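Local coordinates for protein ubiquitin-conjugating enzyme E2, putative (Trypanosoma cruzi, PDB 4DS2) that probably takes part in protein ubiquitination as an E2 enzyme, accepting activated ubiquitin as a thioester and passing it on, at residues N7-I13 and T48-W52; Y95-V99 and D129-S133. All blocks are in the same frame, centred on the assembly; numbering follows the deposited sequence.

Overall arrangement
From the N terminus, the chain runs through 7-13 into helix 11-27 and then along strand 40-46. Contact 1 closes the first loop where 48-52 turns into strand 51-57. It ties the start of the first helix to one end of the four-stranded antiparallel sheet. The sheet continues with strands 70-76 and 87-90. Contact 2 opens only afterwards, at 95-99, and closes at the end of helix 120-132. It joins the long loop after the sheet to that later helix. The two loops follow in series and neither nest nor cross. The centres of contact 1 and contact 2 are about 27 Å apart. They lie on opposite sides of the chain's centre and do not touch.

Contact 1: N7-I13 and T48-W52; sequences NISNKRI and TIYNW
Asn7 faces Thr48 and Ile13 faces Ile49 across the contact, with CA atoms 7.4 Å and 7.0 Å apart, as the lead-in to helix 11-27 runs alongside the type I turn Thr48-Asn51. The Tyr50 side chain extends to this lead-in, and its OH donates to Ile8 O at 2.6 Å. The donor meets the carbonyl at a C=O...donor angle of 129°, tilted out of the carbonyl plane. Asn7 lays OD1 at the ring edge, in plane, 3.5 Å from Tyr50 CE2. A water donates to this oxygen and accepts from Ile49 N, so it links lead-in and turn. Ile13 CD1 approaches Tyr50 CE1 and CD1 obliquely, and the two side chains cross at about a right angle.

In the E2 fold this is where the N-terminal helix begins beside the antiparallel sheet. The turn closes the beta hairpin of strands 40-46 and 51-57. Asn10 is the helix N-cap: its OD1 accepts from Ile13 N at 3.1 Å and more weakly from Arg12 N, while its ND2 is held by Tyr81 O.

Ile13 CG2, anti to the backbone N, faces Ile49 CB at 4.1 Å and the Trp52 indole, while CG1 carries CD1 to Tyr50. Trp52 NE1 donates to Ile49 O at 2.8 Å. This bond links the indole to the turn, with Ile13 O at the ring edge, 3.5 Å from Trp52 CZ2.

Contact 2: Y95-V99 and D129-S133; sequences YSPLV and DRVFS
This is a buried, mainly apolar contact between the loop that follows strand 87-90 and the last turn of helix 120-132. Leu98 is its main side chain from the loop, and Arg130 and Val131 receive it on the helix. Both Leu98 methyls lie against Arg130, and the two side chains cross at about a right angle. CD1 is 3.6 Å from Arg130 NE, and CD2 is 3.6 Å from Arg130 NH2. The arginine chain starts anti to the backbone N and bends at chi2 (60°), which brings CG, CD and NE alongside the Leu98 methyls. CD1 also reaches Val131 CG2 at 4.2 Å. Beside it, Val99 CG2 meets Val131 CG1 at 4.1 Å, again crossing at about a right angle. Phe90 on the sheet backs Val99, and Met109 of helix 108-111 touches both Arg130 and Val131.

Ser96-Pro97-Leu98 probably occupies the place of the His-Pro-Asn motif of the E2 fold. Ser96 forms an ST turn in the loop. Its OG accepts from Leu98 N at 2.8 Å, with an N-H...O angle of 158°. The same hydroxyl is 2.6 Å from a water that donates to Val131 O at 3.0 Å.

All three guanidinium nitrogens have polar partners outside the contact; NH2 forms a salt bridge with Asp141 and NH1 donates to Ser137 O. Leu98 packs against an Arg130 whose charge is probably balanced by Asp141. The water gives Val131 O, near the helix end, a polar partner. Loop and helix are thus joined by methyl packing and one water bridge.

Contact 1: N7-I13 and T48-W52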
loop_
_atom_site.group_PDB
_atom_site.type_symbol
_atom_site.label_atom_id
_atom_site.label_comp_id
_atom_site.label_asym_id
_atom_site.label_seq_id
_atom_site.Cartn_x
_atom_site.Cartn_y
_atom_site.Cartn_z
ATOM N N ASN A 7 12.575 -17.133 -11.698
ATOM C CA ASN A 7 12.212 -17.549 -10.310
ATOM C C ASN A 7 13.426 -18.153 -9.616
ATOM O O ASN A 7 13.675 -19.367 -9.689
ATOM C CB ASN A 7 11.006 -18.517 -10.361
ATOM C CG ASN A 7 10.424 -18.863 -8.984
ATOM O OD1 ASN A 7 10.606 -18.138 -8.003
ATOM N ND2 ASN A 7 9.682 -19.959 -8.924
ATOM N N ILE A 8 14.153 -17.270 -8.931
ATOM C CA ILE A 8 15.581 -17.425 -8.556
ATOM C C ILE A 8 15.751 -17.135 -7.049
ATOM O O ILE A 8 15.013 -16.314 -6.566
ATOM C CB ILE A 8 16.387 -16.404 -9.438
ATOM C CG1 ILE A 8 16.676 -17.000 -10.819
ATOM C CG2 ILE A 8 17.678 -15.879 -8.830
ATOM C CD1 ILE A 8 17.275 -18.393 -10.812
ATOM N N SER A 9 16.686 -17.755 -6.301
ATOM C CA SER A 9 16.903 -17.358 -4.856
ATOM C C SER A 9 17.258 -15.857 -4.848
ATOM O O SER A 9 18.043 -15.427 -5.699
ATOM C CB SER A 9 18.001 -18.202 -4.118
ATOM O OG SER A 9 18.295 -17.775 -2.764
ATOM N N ASN A 10 16.615 -15.072 -3.970
ATOM C CA ASN A 10 17.028 -13.705 -3.642
ATOM C C ASN A 10 17.207 -13.582 -2.108
ATOM O O ASN A 10 16.245 -13.691 -1.375
ATOM C CB ASN A 10 15.997 -12.700 -4.155
ATOM C CG ASN A 10 16.508 -11.270 -4.111
ATOM O OD1 ASN A 10 16.699 -10.683 -3.029
ATOM N ND2 ASN A 10 16.721 -10.690 -5.283
ATOM N N LYS A 11 18.435 -13.392 -1.635
ATOM C CA LYS A 11 18.713 -13.361 -0.205
ATOM C C LYS A 11 17.799 -12.354 0.519
ATOM O O LYS A 11 17.294 -12.636 1.640
ATOM C CB LYS A 11 20.204 -13.051 0.046
ATOM C CG LYS A 11 20.753 -13.587 1.373
ATOM C CD LYS A 11 20.356 -12.699 2.577
ATOM C CE LYS A 11 19.843 -13.435 3.826
ATOM N NZ LYS A 11 19.864 -12.537 5.038
ATOM N N ARG A 12 17.546 -11.211 -0.125
ATOM C CA ARG A 12 16.829 -10.102 0.502
ATOM C C ARG A 12 15.309 -10.134 0.416
ATOM O O ARG A 12 14.645 -9.533 1.266
ATOM C CB ARG A 12 17.327 -8.781 -0.057
ATOM C CG ARG A 12 18.641 -8.310 0.560
ATOM C CD ARG A 12 18.412 -7.673 1.926
ATOM N NE ARG A 12 18.274 -6.235 1.746
ATOM C CZ ARG A 12 17.143 -5.558 1.796
ATOM N NH1 ARG A 12 16.004 -6.155 2.053
ATOM N NH2 ARG A 12 17.155 -4.252 1.607
ATOM N N ILE A 13 14.734 -10.771 -0.591
ATOM C CA ILE A 13 13.294 -10.905 -0.646
ATOM C C ILE A 13 12.851 -11.835 0.505
ATOM O O ILE A 13 11.862 -11.542 1.222
ATOM C CB ILE A 13 12.783 -11.496 -1.986
ATOM C CG1 ILE A 13 13.057 -10.569 -3.181
ATOM C CG2 ILE A 13 11.286 -11.731 -1.922
ATOM C CD1 ILE A 13 12.570 -11.107 -4.504
ATOM N N THR A 48 4.984 -17.515 -5.440
ATOM C CA THR A 48 6.375 -17.268 -5.816
ATOM C C THR A 48 6.802 -16.302 -4.769
ATOM O O THR A 48 5.941 -15.664 -4.177
ATOM C CB THR A 48 6.446 -16.658 -7.223
ATOM O OG1 THR A 48 6.262 -17.709 -8.184
ATOM C CG2 THR A 48 7.689 -16.027 -7.472
ATOM N N ILE A 49 8.103 -16.204 -4.480
ATOM C CA ILE A 49 8.577 -15.204 -3.497
ATOM C C ILE A 49 8.462 -13.781 -4.030
ATOM O O ILE A 49 8.583 -12.819 -3.286
ATOM C CB ILE A 49 10.015 -15.462 -3.010
ATOM C CG1 ILE A 49 11.040 -15.331 -4.158
ATOM C CG2 ILE A 49 10.121 -16.847 -2.390
ATOM C CD1 ILE A 49 12.489 -15.330 -3.735
ATOM N N TYR A 50 8.185 -13.681 -5.320
ATOM C CA TYR A 50 8.164 -12.434 -6.081
ATOM C C TYR A 50 6.830 -11.749 -6.077
ATOM O O TYR A 50 6.705 -10.613 -6.550
ATOM C CB TYR A 50 8.579 -12.707 -7.534
ATOM C CG TYR A 50 10.036 -13.104 -7.600
ATOM C CD1 TYR A 50 11.040 -12.132 -7.639
ATOM C CD2 TYR A 50 10.407 -14.436 -7.512
ATOM C CE1 TYR A 50 12.365 -12.492 -7.657
ATOM C CE2 TYR A 50 11.729 -14.807 -7.518
ATOM C CZ TYR A 50 12.698 -13.832 -7.595
ATOM O OH TYR A 50 13.997 -14.216 -7.631
ATOM N N ASN A 51 5.850 -12.407 -5.476
ATOM C CA ASN A 51 4.539 -11.919 -5.459
ATOM C C ASN A 51 3.905 -12.171 -4.093
ATOM O O ASN A 51 3.623 -13.314 -3.704
ATOM C CB ASN A 51 3.820 -12.597 -6.577
ATOM C CG ASN A 51 2.863 -11.684 -7.209
ATOM O OD1 ASN A 51 1.953 -11.155 -6.539
ATOM N ND2 ASN A 51 3.106 -11.395 -8.482
ATOM N N TRP A 52 3.728 -11.094 -3.331
ATOM C CA TRP A 52 3.121 -11.211 -2.016
ATOM C C TRP A 52 1.759 -10.622 -2.070
ATOM O O TRP A 52 1.622 -9.478 -2.388
ATOM C CB TRP A 52 3.901 -10.463 -0.955
ATOM C CG TRP A 52 5.384 -10.728 -0.833
ATOM C CD1 TRP A 52 6.178 -11.645 -1.524
ATOM C CD2 TRP A 52 6.283 -10.081 0.116
ATOM N NE1 TRP A 52 7.472 -11.587 -1.092
ATOM C CE2 TRP A 52 7.597 -10.670 -0.097
ATOM C CE3 TRP A 52 6.128 -9.107 1.100
ATOM C CZ2 TRP A 52 8.703 -10.277 0.644
ATOM C CZ3 TRP A 52 7.246 -8.715 1.844
ATOM C CH2 TRP A 52 8.508 -9.299 1.617
HETATM O O HOH W 1 9.648 -18.402 -5.647
#

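Contact 2: Y95-V99 and D129-S133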
loop_
_atom_site.group_PDB
_atom_site.type_symbol
_atom_site.label_atom_id
_atom_site.label_comp_id
_atom_site.label_asym_id
_atom_site.label_seq_id
_atom_site.Cartn_x
_atom_site.Cartn_y
_atom_site.Cartn_z
ATOM N N TYR A 95 -11.289 4.365 -4.174
ATOM C CA TYR A 95 -11.469 5.680 -4.769
ATOM C C TYR A 95 -10.415 6.586 -4.124
ATOM O O TYR A 95 -10.355 6.727 -2.916
ATOM C CB TYR A 95 -12.901 6.203 -4.601
ATOM C CG TYR A 95 -13.173 7.508 -5.331
ATOM C CD1 TYR A 95 -13.301 7.530 -6.716
ATOM C CD2 TYR A 95 -13.270 8.729 -4.636
ATOM C CE1 TYR A 95 -13.535 8.727 -7.395
ATOM C CE2 TYR A 95 -13.515 9.936 -5.302
ATOM C CZ TYR A 95 -13.643 9.938 -6.690
ATOM O OH TYR A 95 -13.876 11.112 -7.399
ATOM N N SER A 96 -9.555 7.170 -4.957
ATOM C CA SER A 96 -8.420 7.946 -4.486
ATOM C C SER A 96 -7.771 8.704 -5.633
ATOM O O SER A 96 -7.762 8.214 -6.778
ATOM C CB SER A 96 -7.384 7.012 -3.865
ATOM O OG SER A 96 -6.105 7.624 -3.792
ATOM N N PRO A 97 -7.181 9.885 -5.318
ATOM C CA PRO A 97 -6.309 10.580 -6.280
ATOM C C PRO A 97 -5.002 9.829 -6.597
ATOM O O PRO A 97 -4.380 10.078 -7.633
ATOM C CB PRO A 97 -5.958 11.886 -5.555
ATOM C CG PRO A 97 -6.740 11.912 -4.267
ATOM C CD PRO A 97 -7.150 10.526 -3.984
ATOM N N LEU A 98 -4.599 8.931 -5.695
ATOM C CA LEU A 98 -3.269 8.281 -5.787
ATOM C C LEU A 98 -3.336 6.847 -6.451
ATOM O O LEU A 98 -2.313 6.267 -6.860
ATOM C CB LEU A 98 -2.568 8.323 -4.398
ATOM C CG LEU A 98 -2.290 9.689 -3.696
ATOM C CD1 LEU A 98 -2.025 9.485 -2.202
ATOM C CD2 LEU A 98 -1.132 10.458 -4.309
ATOM N N VAL A 99 -4.561 6.343 -6.641
ATOM C CA VAL A 99 -4.805 5.009 -7.211
ATOM C C VAL A 99 -5.656 5.065 -8.502
ATOM O O VAL A 99 -6.654 5.774 -8.563
ATOM C CB VAL A 99 -5.544 4.107 -6.196
ATOM C CG1 VAL A 99 -5.643 2.676 -6.743
ATOM C CG2 VAL A 99 -4.865 4.167 -4.829
ATOM N N ASP A 129 0.009 4.311 4.439
ATOM C CA ASP A 129 -0.108 5.588 5.100
ATOM C C ASP A 129 -0.372 6.730 4.110
ATOM O O ASP A 129 -1.172 7.651 4.362
ATOM C CB ASP A 129 1.176 5.880 5.878
ATOM C CG ASP A 129 1.257 7.325 6.326
ATOM O OD1 ASP A 129 0.356 7.774 7.104
ATOM O OD2 ASP A 129 2.214 8.008 5.887
ATOM N N ARG A 130 0.344 6.700 3.014
ATOM C CA ARG A 130 0.221 7.748 2.016
ATOM C C ARG A 130 -1.193 7.805 1.463
ATOM O O ARG A 130 -1.778 8.860 1.343
ATOM C CB ARG A 130 1.261 7.525 0.910
ATOM C CG ARG A 130 1.134 8.421 -0.281
ATOM C CD ARG A 130 1.257 9.867 0.074
ATOM N NE ARG A 130 1.157 10.656 -1.141
ATOM C CZ ARG A 130 0.981 11.975 -1.170
ATOM N NH1 ARG A 130 0.880 12.669 -0.038
ATOM N NH2 ARG A 130 0.914 12.608 -2.339
ATOM N N VAL A 131 -1.737 6.643 1.131
ATOM C CA VAL A 131 -3.038 6.571 0.472
ATOM C C VAL A 131 -4.235 6.700 1.429
ATOM O O VAL A 131 -5.204 7.435 1.152
ATOM C CB VAL A 131 -3.112 5.287 -0.333
ATOM C CG1 VAL A 131 -4.523 5.072 -0.896
ATOM C CG2 VAL A 131 -2.065 5.378 -1.446
ATOM N N PHE A 132 -4.158 6.010 2.565
ATOM C CA PHE A 132 -5.252 6.006 3.529
ATOM C C PHE A 132 -5.269 7.231 4.457
ATOM O O PHE A 132 -6.334 7.615 4.983
ATOM C CB PHE A 132 -5.164 4.725 4.378
ATOM C CG PHE A 132 -5.529 3.459 3.647
ATOM C CD1 PHE A 132 -6.422 3.463 2.562
ATOM C CD2 PHE A 132 -5.034 2.243 4.089
ATOM C CE1 PHE A 132 -6.779 2.302 1.928
ATOM C CE2 PHE A 132 -5.402 1.068 3.460
ATOM C CZ PHE A 132 -6.278 1.101 2.379
ATOM N N SER A 133 -4.079 7.802 4.689
ATOM C CA SER A 133 -3.882 8.815 5.724
ATOM C C SER A 133 -3.289 10.136 5.279
ATOM O O SER A 133 -3.690 11.156 5.805
ATOM C CB SER A 133 -3.084 8.235 6.873
ATOM O OG SER A 133 -3.973 7.498 7.684
HETATM O O HOH W 2 -6.572 8.371 -1.310
#